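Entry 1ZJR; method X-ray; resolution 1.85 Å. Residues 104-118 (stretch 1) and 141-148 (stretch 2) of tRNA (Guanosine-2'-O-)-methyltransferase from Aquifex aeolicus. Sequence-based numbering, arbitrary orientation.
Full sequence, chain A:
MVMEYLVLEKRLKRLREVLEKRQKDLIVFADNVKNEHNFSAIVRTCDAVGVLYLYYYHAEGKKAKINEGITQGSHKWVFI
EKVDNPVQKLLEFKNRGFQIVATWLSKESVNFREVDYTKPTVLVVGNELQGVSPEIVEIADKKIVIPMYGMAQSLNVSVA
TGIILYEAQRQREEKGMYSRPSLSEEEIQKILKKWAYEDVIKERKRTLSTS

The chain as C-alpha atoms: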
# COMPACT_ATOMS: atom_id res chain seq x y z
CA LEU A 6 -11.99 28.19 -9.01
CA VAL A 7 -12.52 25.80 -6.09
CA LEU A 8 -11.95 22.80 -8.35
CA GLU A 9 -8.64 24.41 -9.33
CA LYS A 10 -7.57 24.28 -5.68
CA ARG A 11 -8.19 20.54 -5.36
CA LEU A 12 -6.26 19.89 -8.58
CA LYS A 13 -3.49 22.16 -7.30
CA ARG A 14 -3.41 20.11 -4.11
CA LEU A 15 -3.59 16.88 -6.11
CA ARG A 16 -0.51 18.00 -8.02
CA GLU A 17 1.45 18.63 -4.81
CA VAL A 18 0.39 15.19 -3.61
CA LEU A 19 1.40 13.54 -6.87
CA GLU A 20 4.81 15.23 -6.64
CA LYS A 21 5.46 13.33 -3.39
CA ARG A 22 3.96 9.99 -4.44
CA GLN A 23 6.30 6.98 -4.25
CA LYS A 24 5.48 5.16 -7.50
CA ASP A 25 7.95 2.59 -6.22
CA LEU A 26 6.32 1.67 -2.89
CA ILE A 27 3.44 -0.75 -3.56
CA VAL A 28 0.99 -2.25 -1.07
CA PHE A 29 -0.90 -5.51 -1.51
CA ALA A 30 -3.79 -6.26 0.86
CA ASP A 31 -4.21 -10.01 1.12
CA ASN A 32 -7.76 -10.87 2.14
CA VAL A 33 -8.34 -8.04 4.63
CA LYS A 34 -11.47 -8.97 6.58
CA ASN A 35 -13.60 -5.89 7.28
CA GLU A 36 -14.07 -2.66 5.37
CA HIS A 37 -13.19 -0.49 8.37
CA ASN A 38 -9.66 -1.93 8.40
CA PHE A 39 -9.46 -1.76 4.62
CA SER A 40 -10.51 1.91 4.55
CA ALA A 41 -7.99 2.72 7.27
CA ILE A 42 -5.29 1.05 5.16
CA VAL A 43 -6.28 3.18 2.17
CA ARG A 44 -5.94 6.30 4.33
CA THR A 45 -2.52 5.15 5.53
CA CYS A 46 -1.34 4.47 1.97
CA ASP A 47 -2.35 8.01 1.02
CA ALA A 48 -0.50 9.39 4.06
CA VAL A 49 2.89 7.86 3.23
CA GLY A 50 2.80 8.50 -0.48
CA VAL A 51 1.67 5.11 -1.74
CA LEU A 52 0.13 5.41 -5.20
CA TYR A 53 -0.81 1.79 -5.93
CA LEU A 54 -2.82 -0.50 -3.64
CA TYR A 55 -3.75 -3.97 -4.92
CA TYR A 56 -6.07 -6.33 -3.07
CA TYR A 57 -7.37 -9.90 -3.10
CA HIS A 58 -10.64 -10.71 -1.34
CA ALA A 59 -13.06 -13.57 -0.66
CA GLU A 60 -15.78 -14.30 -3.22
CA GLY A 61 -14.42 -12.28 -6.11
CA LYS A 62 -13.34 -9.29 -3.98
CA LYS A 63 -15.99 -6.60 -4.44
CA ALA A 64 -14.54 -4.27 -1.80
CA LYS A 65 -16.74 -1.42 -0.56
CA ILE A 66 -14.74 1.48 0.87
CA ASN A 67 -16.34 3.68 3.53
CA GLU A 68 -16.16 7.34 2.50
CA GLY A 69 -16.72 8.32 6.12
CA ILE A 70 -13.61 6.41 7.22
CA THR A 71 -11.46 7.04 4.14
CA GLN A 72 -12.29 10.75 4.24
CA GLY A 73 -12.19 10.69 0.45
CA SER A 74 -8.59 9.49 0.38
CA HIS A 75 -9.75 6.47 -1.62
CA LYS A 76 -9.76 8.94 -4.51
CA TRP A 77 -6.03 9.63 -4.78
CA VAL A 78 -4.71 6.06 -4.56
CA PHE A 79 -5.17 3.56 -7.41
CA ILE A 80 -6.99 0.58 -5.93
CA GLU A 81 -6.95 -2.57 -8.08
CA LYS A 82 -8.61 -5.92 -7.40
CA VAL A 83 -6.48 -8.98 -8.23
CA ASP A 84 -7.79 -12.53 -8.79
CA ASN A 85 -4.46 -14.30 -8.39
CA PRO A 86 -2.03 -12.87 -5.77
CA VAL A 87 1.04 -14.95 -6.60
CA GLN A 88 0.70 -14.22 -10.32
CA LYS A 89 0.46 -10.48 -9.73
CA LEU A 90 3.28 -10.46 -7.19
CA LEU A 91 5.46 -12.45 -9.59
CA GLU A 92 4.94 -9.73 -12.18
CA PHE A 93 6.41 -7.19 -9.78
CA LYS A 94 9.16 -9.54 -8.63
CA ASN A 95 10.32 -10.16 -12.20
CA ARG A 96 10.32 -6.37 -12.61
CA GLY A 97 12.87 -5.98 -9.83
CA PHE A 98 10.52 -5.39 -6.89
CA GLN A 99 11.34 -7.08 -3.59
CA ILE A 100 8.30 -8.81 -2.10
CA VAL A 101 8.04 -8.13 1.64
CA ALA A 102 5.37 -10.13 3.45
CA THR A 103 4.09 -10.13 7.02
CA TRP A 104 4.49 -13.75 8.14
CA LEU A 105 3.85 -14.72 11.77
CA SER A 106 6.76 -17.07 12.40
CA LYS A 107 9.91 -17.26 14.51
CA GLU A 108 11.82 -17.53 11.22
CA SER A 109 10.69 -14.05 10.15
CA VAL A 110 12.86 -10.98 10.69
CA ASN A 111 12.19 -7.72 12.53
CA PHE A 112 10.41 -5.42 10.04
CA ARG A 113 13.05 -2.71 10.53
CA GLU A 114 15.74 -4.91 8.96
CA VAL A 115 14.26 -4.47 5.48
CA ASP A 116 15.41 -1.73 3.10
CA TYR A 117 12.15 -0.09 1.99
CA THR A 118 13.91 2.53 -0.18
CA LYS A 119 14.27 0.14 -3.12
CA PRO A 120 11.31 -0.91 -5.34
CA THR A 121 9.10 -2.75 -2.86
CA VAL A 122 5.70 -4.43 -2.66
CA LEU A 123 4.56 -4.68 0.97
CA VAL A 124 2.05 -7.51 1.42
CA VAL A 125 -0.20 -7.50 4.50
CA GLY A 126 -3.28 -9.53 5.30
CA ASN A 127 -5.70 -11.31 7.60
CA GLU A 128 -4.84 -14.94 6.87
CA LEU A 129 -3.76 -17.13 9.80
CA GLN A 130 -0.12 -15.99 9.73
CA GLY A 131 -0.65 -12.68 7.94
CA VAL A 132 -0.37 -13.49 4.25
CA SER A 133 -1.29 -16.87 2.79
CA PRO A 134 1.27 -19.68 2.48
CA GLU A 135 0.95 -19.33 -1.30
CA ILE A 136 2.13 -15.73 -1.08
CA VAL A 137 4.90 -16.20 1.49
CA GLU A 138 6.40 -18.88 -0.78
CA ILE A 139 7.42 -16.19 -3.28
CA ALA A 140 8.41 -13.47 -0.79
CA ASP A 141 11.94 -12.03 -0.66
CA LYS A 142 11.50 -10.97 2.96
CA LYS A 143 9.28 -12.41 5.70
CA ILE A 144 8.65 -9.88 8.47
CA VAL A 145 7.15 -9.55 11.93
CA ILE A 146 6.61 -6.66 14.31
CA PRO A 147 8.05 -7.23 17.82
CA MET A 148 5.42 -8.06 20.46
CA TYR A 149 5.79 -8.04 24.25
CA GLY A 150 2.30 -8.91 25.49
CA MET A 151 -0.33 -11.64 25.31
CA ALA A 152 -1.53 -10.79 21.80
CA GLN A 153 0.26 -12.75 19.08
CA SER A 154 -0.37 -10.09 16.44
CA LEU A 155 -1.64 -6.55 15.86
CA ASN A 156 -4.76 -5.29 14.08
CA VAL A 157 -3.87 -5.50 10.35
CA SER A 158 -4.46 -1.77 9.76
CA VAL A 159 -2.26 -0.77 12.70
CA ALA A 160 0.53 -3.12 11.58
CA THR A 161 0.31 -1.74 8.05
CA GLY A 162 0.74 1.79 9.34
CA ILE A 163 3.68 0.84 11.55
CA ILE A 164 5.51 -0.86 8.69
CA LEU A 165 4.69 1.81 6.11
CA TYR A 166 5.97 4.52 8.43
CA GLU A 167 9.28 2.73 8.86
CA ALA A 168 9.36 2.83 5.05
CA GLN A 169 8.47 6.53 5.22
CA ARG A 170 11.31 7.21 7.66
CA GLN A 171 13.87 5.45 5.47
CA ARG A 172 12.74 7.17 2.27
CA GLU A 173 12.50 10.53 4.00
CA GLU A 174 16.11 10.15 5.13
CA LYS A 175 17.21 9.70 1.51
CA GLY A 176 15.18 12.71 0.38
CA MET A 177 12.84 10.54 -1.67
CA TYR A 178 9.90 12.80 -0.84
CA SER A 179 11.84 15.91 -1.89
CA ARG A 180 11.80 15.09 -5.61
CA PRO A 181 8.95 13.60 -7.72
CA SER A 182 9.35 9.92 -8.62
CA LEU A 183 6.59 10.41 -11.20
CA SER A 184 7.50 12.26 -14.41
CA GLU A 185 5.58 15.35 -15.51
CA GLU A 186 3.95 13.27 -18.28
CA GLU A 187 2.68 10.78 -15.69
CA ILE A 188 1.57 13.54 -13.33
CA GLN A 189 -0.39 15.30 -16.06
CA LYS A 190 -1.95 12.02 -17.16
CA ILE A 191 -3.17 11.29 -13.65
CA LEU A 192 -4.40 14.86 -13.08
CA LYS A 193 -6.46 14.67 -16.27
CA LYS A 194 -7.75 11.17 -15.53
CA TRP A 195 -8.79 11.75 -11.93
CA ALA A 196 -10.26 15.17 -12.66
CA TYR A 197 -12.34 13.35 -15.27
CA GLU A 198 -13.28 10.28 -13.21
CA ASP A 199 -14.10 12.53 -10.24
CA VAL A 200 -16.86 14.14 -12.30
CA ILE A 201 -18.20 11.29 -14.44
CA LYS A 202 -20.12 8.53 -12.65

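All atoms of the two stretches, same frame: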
# COMPACT_ATOMS: atom_id res chain seq x y z
N TRP A 104 4.66 -12.32 7.90
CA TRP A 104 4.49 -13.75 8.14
C TRP A 104 4.76 -14.01 9.62
O TRP A 104 5.87 -13.78 10.10
CB TRP A 104 5.46 -14.53 7.24
CG TRP A 104 5.37 -16.03 7.35
CD1 TRP A 104 6.29 -16.86 7.90
CD2 TRP A 104 4.30 -16.86 6.88
NE1 TRP A 104 5.87 -18.17 7.81
CE2 TRP A 104 4.65 -18.20 7.19
CE3 TRP A 104 3.09 -16.61 6.23
CZ2 TRP A 104 3.82 -19.29 6.87
CZ3 TRP A 104 2.26 -17.70 5.91
CH2 TRP A 104 2.64 -19.02 6.23
N LEU A 105 3.74 -14.46 10.34
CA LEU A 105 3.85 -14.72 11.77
C LEU A 105 4.60 -16.02 11.99
O LEU A 105 4.02 -17.11 11.98
CB LEU A 105 2.45 -14.78 12.40
CG LEU A 105 2.32 -14.54 13.90
CD1 LEU A 105 2.91 -13.18 14.28
CD2 LEU A 105 0.85 -14.60 14.29
N SER A 106 5.91 -15.90 12.20
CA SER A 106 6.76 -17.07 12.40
C SER A 106 8.06 -16.65 13.06
O SER A 106 8.53 -15.52 12.88
CB SER A 106 7.04 -17.72 11.05
OG SER A 106 7.88 -18.85 11.19
N LYS A 107 8.65 -17.56 13.83
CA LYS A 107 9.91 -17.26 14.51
C LYS A 107 11.05 -17.14 13.51
O LYS A 107 12.13 -16.64 13.83
CB LYS A 107 10.22 -18.34 15.55
CG LYS A 107 9.33 -18.28 16.80
CD LYS A 107 7.86 -18.46 16.45
CE LYS A 107 6.96 -18.36 17.68
NZ LYS A 107 7.00 -17.01 18.31
N GLU A 108 10.81 -17.59 12.28
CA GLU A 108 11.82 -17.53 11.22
C GLU A 108 11.84 -16.16 10.54
O GLU A 108 12.80 -15.82 9.85
CB GLU A 108 11.54 -18.61 10.17
CG GLU A 108 10.20 -18.44 9.46
CD GLU A 108 9.77 -19.69 8.72
OE1 GLU A 108 8.69 -19.66 8.08
OE2 GLU A 108 10.51 -20.69 8.77
N SER A 109 10.78 -15.38 10.75
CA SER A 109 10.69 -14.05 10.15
C SER A 109 11.63 -13.06 10.83
O SER A 109 12.05 -13.27 11.97
CB SER A 109 9.26 -13.53 10.23
OG SER A 109 8.37 -14.39 9.54
N VAL A 110 11.97 -11.98 10.13
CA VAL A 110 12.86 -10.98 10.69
C VAL A 110 12.12 -9.73 11.14
O VAL A 110 11.00 -9.48 10.69
CB VAL A 110 13.94 -10.57 9.67
CG1 VAL A 110 14.68 -11.80 9.17
CG2 VAL A 110 13.30 -9.82 8.51
N ASN A 111 12.75 -8.97 12.02
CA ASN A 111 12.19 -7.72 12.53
C ASN A 111 11.96 -6.83 11.30
O ASN A 111 12.85 -6.67 10.46
CB ASN A 111 13.20 -7.08 13.50
CG ASN A 111 12.69 -5.80 14.12
OD1 ASN A 111 12.45 -4.82 13.43
ND2 ASN A 111 12.55 -5.79 15.44
N PHE A 112 10.76 -6.25 11.19
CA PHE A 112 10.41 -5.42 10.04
C PHE A 112 11.35 -4.24 9.76
O PHE A 112 11.36 -3.71 8.65
CB PHE A 112 8.97 -4.90 10.19
CG PHE A 112 8.82 -3.76 11.16
CD1 PHE A 112 8.59 -2.46 10.69
CD2 PHE A 112 8.91 -3.97 12.52
CE1 PHE A 112 8.46 -1.40 11.58
CE2 PHE A 112 8.78 -2.91 13.42
CZ PHE A 112 8.56 -1.62 12.95
N ARG A 113 12.13 -3.83 10.75
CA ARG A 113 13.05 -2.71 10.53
C ARG A 113 14.35 -3.12 9.84
O ARG A 113 15.18 -2.27 9.52
CB ARG A 113 13.37 -2.01 11.86
CG ARG A 113 12.15 -1.42 12.56
CD ARG A 113 12.54 -0.44 13.67
NE ARG A 113 11.36 0.12 14.34
CZ ARG A 113 10.79 -0.41 15.42
NH1 ARG A 113 11.28 -1.52 15.97
NH2 ARG A 113 9.71 0.16 15.95
N GLU A 114 14.53 -4.42 9.60
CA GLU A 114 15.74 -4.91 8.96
C GLU A 114 15.66 -4.84 7.43
O GLU A 114 16.67 -5.02 6.74
CB GLU A 114 16.04 -6.34 9.42
CG GLU A 114 16.36 -6.42 10.91
CD GLU A 114 16.70 -7.82 11.38
OE1 GLU A 114 16.89 -8.00 12.60
OE2 GLU A 114 16.78 -8.74 10.54
N VAL A 115 14.47 -4.57 6.92
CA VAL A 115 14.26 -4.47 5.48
C VAL A 115 14.59 -3.07 4.97
O VAL A 115 14.42 -2.08 5.68
CB VAL A 115 12.79 -4.80 5.13
CG1 VAL A 115 12.50 -4.46 3.67
CG2 VAL A 115 12.51 -6.27 5.39
N ASP A 116 15.09 -3.00 3.73
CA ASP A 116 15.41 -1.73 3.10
C ASP A 116 14.21 -1.36 2.23
O ASP A 116 14.07 -1.88 1.12
CB ASP A 116 16.67 -1.86 2.24
CG ASP A 116 17.02 -0.59 1.50
OD1 ASP A 116 16.23 0.38 1.56
OD2 ASP A 116 18.09 -0.56 0.84
N TYR A 117 13.35 -0.48 2.73
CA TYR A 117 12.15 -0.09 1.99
C TYR A 117 12.38 1.01 0.95
O TYR A 117 11.43 1.42 0.28
CB TYR A 117 11.05 0.37 2.97
CG TYR A 117 10.63 -0.70 3.96
CD1 TYR A 117 11.26 -0.83 5.19
CD2 TYR A 117 9.62 -1.61 3.64
CE1 TYR A 117 10.91 -1.84 6.08
CE2 TYR A 117 9.25 -2.63 4.53
CZ TYR A 117 9.91 -2.74 5.74
OH TYR A 117 9.57 -3.75 6.60
N THR A 118 13.62 1.47 0.79
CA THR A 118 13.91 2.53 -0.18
C THR A 118 14.03 2.03 -1.61
O THR A 118 14.02 2.82 -2.55
CB THR A 118 15.20 3.30 0.19
OG1 THR A 118 16.34 2.45 0.01
CG2 THR A 118 15.13 3.79 1.63
N ASP A 141 10.50 -12.24 -0.77
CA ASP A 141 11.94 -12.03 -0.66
C ASP A 141 12.27 -11.83 0.81
O ASP A 141 13.34 -12.20 1.28
CB ASP A 141 12.36 -10.80 -1.46
CG ASP A 141 12.22 -11.00 -2.95
OD1 ASP A 141 12.99 -11.81 -3.51
OD2 ASP A 141 11.35 -10.35 -3.57
N LYS A 142 11.33 -11.23 1.53
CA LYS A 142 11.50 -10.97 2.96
C LYS A 142 10.22 -11.36 3.71
O LYS A 142 9.11 -11.09 3.24
CB LYS A 142 11.79 -9.49 3.21
CG LYS A 142 13.14 -8.99 2.68
CD LYS A 142 14.29 -9.55 3.49
CE LYS A 142 15.62 -8.98 3.02
NZ LYS A 142 15.86 -9.28 1.58
N LYS A 143 10.39 -12.01 4.85
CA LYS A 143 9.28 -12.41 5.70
C LYS A 143 9.47 -11.61 6.98
O LYS A 143 10.47 -11.77 7.67
CB LYS A 143 9.33 -13.91 6.00
CG LYS A 143 9.21 -14.79 4.76
CD LYS A 143 9.16 -16.26 5.12
CE LYS A 143 10.40 -16.70 5.87
NZ LYS A 143 10.33 -18.14 6.24
N ILE A 144 8.51 -10.74 7.31
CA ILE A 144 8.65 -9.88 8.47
C ILE A 144 7.62 -9.99 9.58
O ILE A 144 6.49 -10.42 9.37
CB ILE A 144 8.68 -8.40 8.04
CG1 ILE A 144 7.37 -8.06 7.30
CG2 ILE A 144 9.89 -8.12 7.17
CD1 ILE A 144 7.17 -6.57 7.02
N VAL A 145 8.03 -9.58 10.77
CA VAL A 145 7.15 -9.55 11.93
C VAL A 145 7.43 -8.27 12.68
O VAL A 145 8.50 -7.67 12.50
CB VAL A 145 7.40 -10.73 12.91
CG1 VAL A 145 6.88 -12.02 12.32
CG2 VAL A 145 8.88 -10.83 13.23
N ILE A 146 6.47 -7.85 13.49
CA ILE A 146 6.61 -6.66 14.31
C ILE A 146 6.80 -7.21 15.73
O ILE A 146 6.04 -8.06 16.17
CB ILE A 146 5.34 -5.78 14.25
CG1 ILE A 146 5.15 -5.24 12.83
CG2 ILE A 146 5.45 -4.63 15.25
CD1 ILE A 146 3.84 -4.47 12.63
N PRO A 147 7.82 -6.73 16.46
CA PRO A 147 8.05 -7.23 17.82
C PRO A 147 6.86 -7.03 18.76
O PRO A 147 6.25 -5.96 18.79
CB PRO A 147 9.29 -6.45 18.27
CG PRO A 147 9.22 -5.18 17.49
CD PRO A 147 8.78 -5.66 16.12
N MET A 148 6.54 -8.08 19.52
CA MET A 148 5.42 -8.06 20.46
C MET A 148 5.93 -8.41 21.85
O MET A 148 6.82 -9.26 22.00
CB MET A 148 4.37 -9.11 20.06
CG MET A 148 3.99 -9.11 18.60
SD MET A 148 2.90 -7.74 18.20
CE MET A 148 2.65 -8.00 16.48

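What holds the two backbones together? Val-110 and Asn-111 run parallel to Lys-143, Ile-144 and Val-145, and the hydrogen bonds alternate as they must in a parallel pairing. Val-110 N gives its hydrogen to Lys-143 O (2.9 Å), Val-145 N gives its own to Val-110 O (3.0 Å), and Phe-112 N reaches Val-145 O (3.0 Å). Ile-144, between these bonds, directs its carbonyl to another part of stretch 1: Trp-104 N donates to Ile-144 O at 3.0 Å. Stretch 2 is thus bonded to both Trp-104 and Val-110, with the Ser-106 to Ser-109 type I turn in the segment that links them.

How does that turn meet Lys-143? The lysine side chain (m, t, m, t) extends past the Trp-104 ring, its CD 4.0 Å from Trp-104 CD1, and ends in a salt bridge between Lys-143 NZ and Glu-108 OE1 at 2.9 Å. Glu-108 has chi1 in p and chi2 in t; although its CA-to-CB bond points sideways, this conformation brings the carboxylate within reach of the ammonium group. The same oxygen, Glu-108 OE1, also accepts a weak hydrogen bond from Trp-104 NE1 (3.2 Å), so indole and lysine converge on one acceptor.

Why does Ser-109 turn its hydroxyl back into its own stretch? With chi1 in m, Ser-109 OG donates to Trp-104 O at 2.6 Å, tying the last residue of the turn to Trp-104, which precedes it. Its CA-to-CB bond points toward stretch 2, and Ser-109 CB packs 3.5 Å from Val-145 CG1. That methyl is tightly enclosed: Val-145 CG1 also lies only 3.0 Å from Trp-104 O, a close approach without a hydrogen bond.

What surrounds Ile-144? Its side chain, chi1 in p and chi2 in t, lies on the same sheet face as that of Val-110. Ile-144 CG2 touches Val-115 CG2 at 3.7 Å and Val-110 CG2 at 4.0 Å, and Ile-144 CD1 meets Phe-112 CB at 4.0 Å and Tyr-117 OH at 3.7 Å. The tyrosine hydroxyl is not left unsatisfied in this apolar setting, because Tyr-117 OH donates to Phe-112 O at 2.7 Å.

How is the far end closed? Phe-112, with chi1 at 77° (p), places CD2 4.0 Å from Ile-146 CG1 and its CE2 3.9 Å from Pro-147 CD, which approaches the ring edge. Beside it, Asn-111 in t uses OD1 to accept from Arg-113 N at 2.9 Å, leaving Asn-111 ND2 3.8 Å from Pro-147 CD.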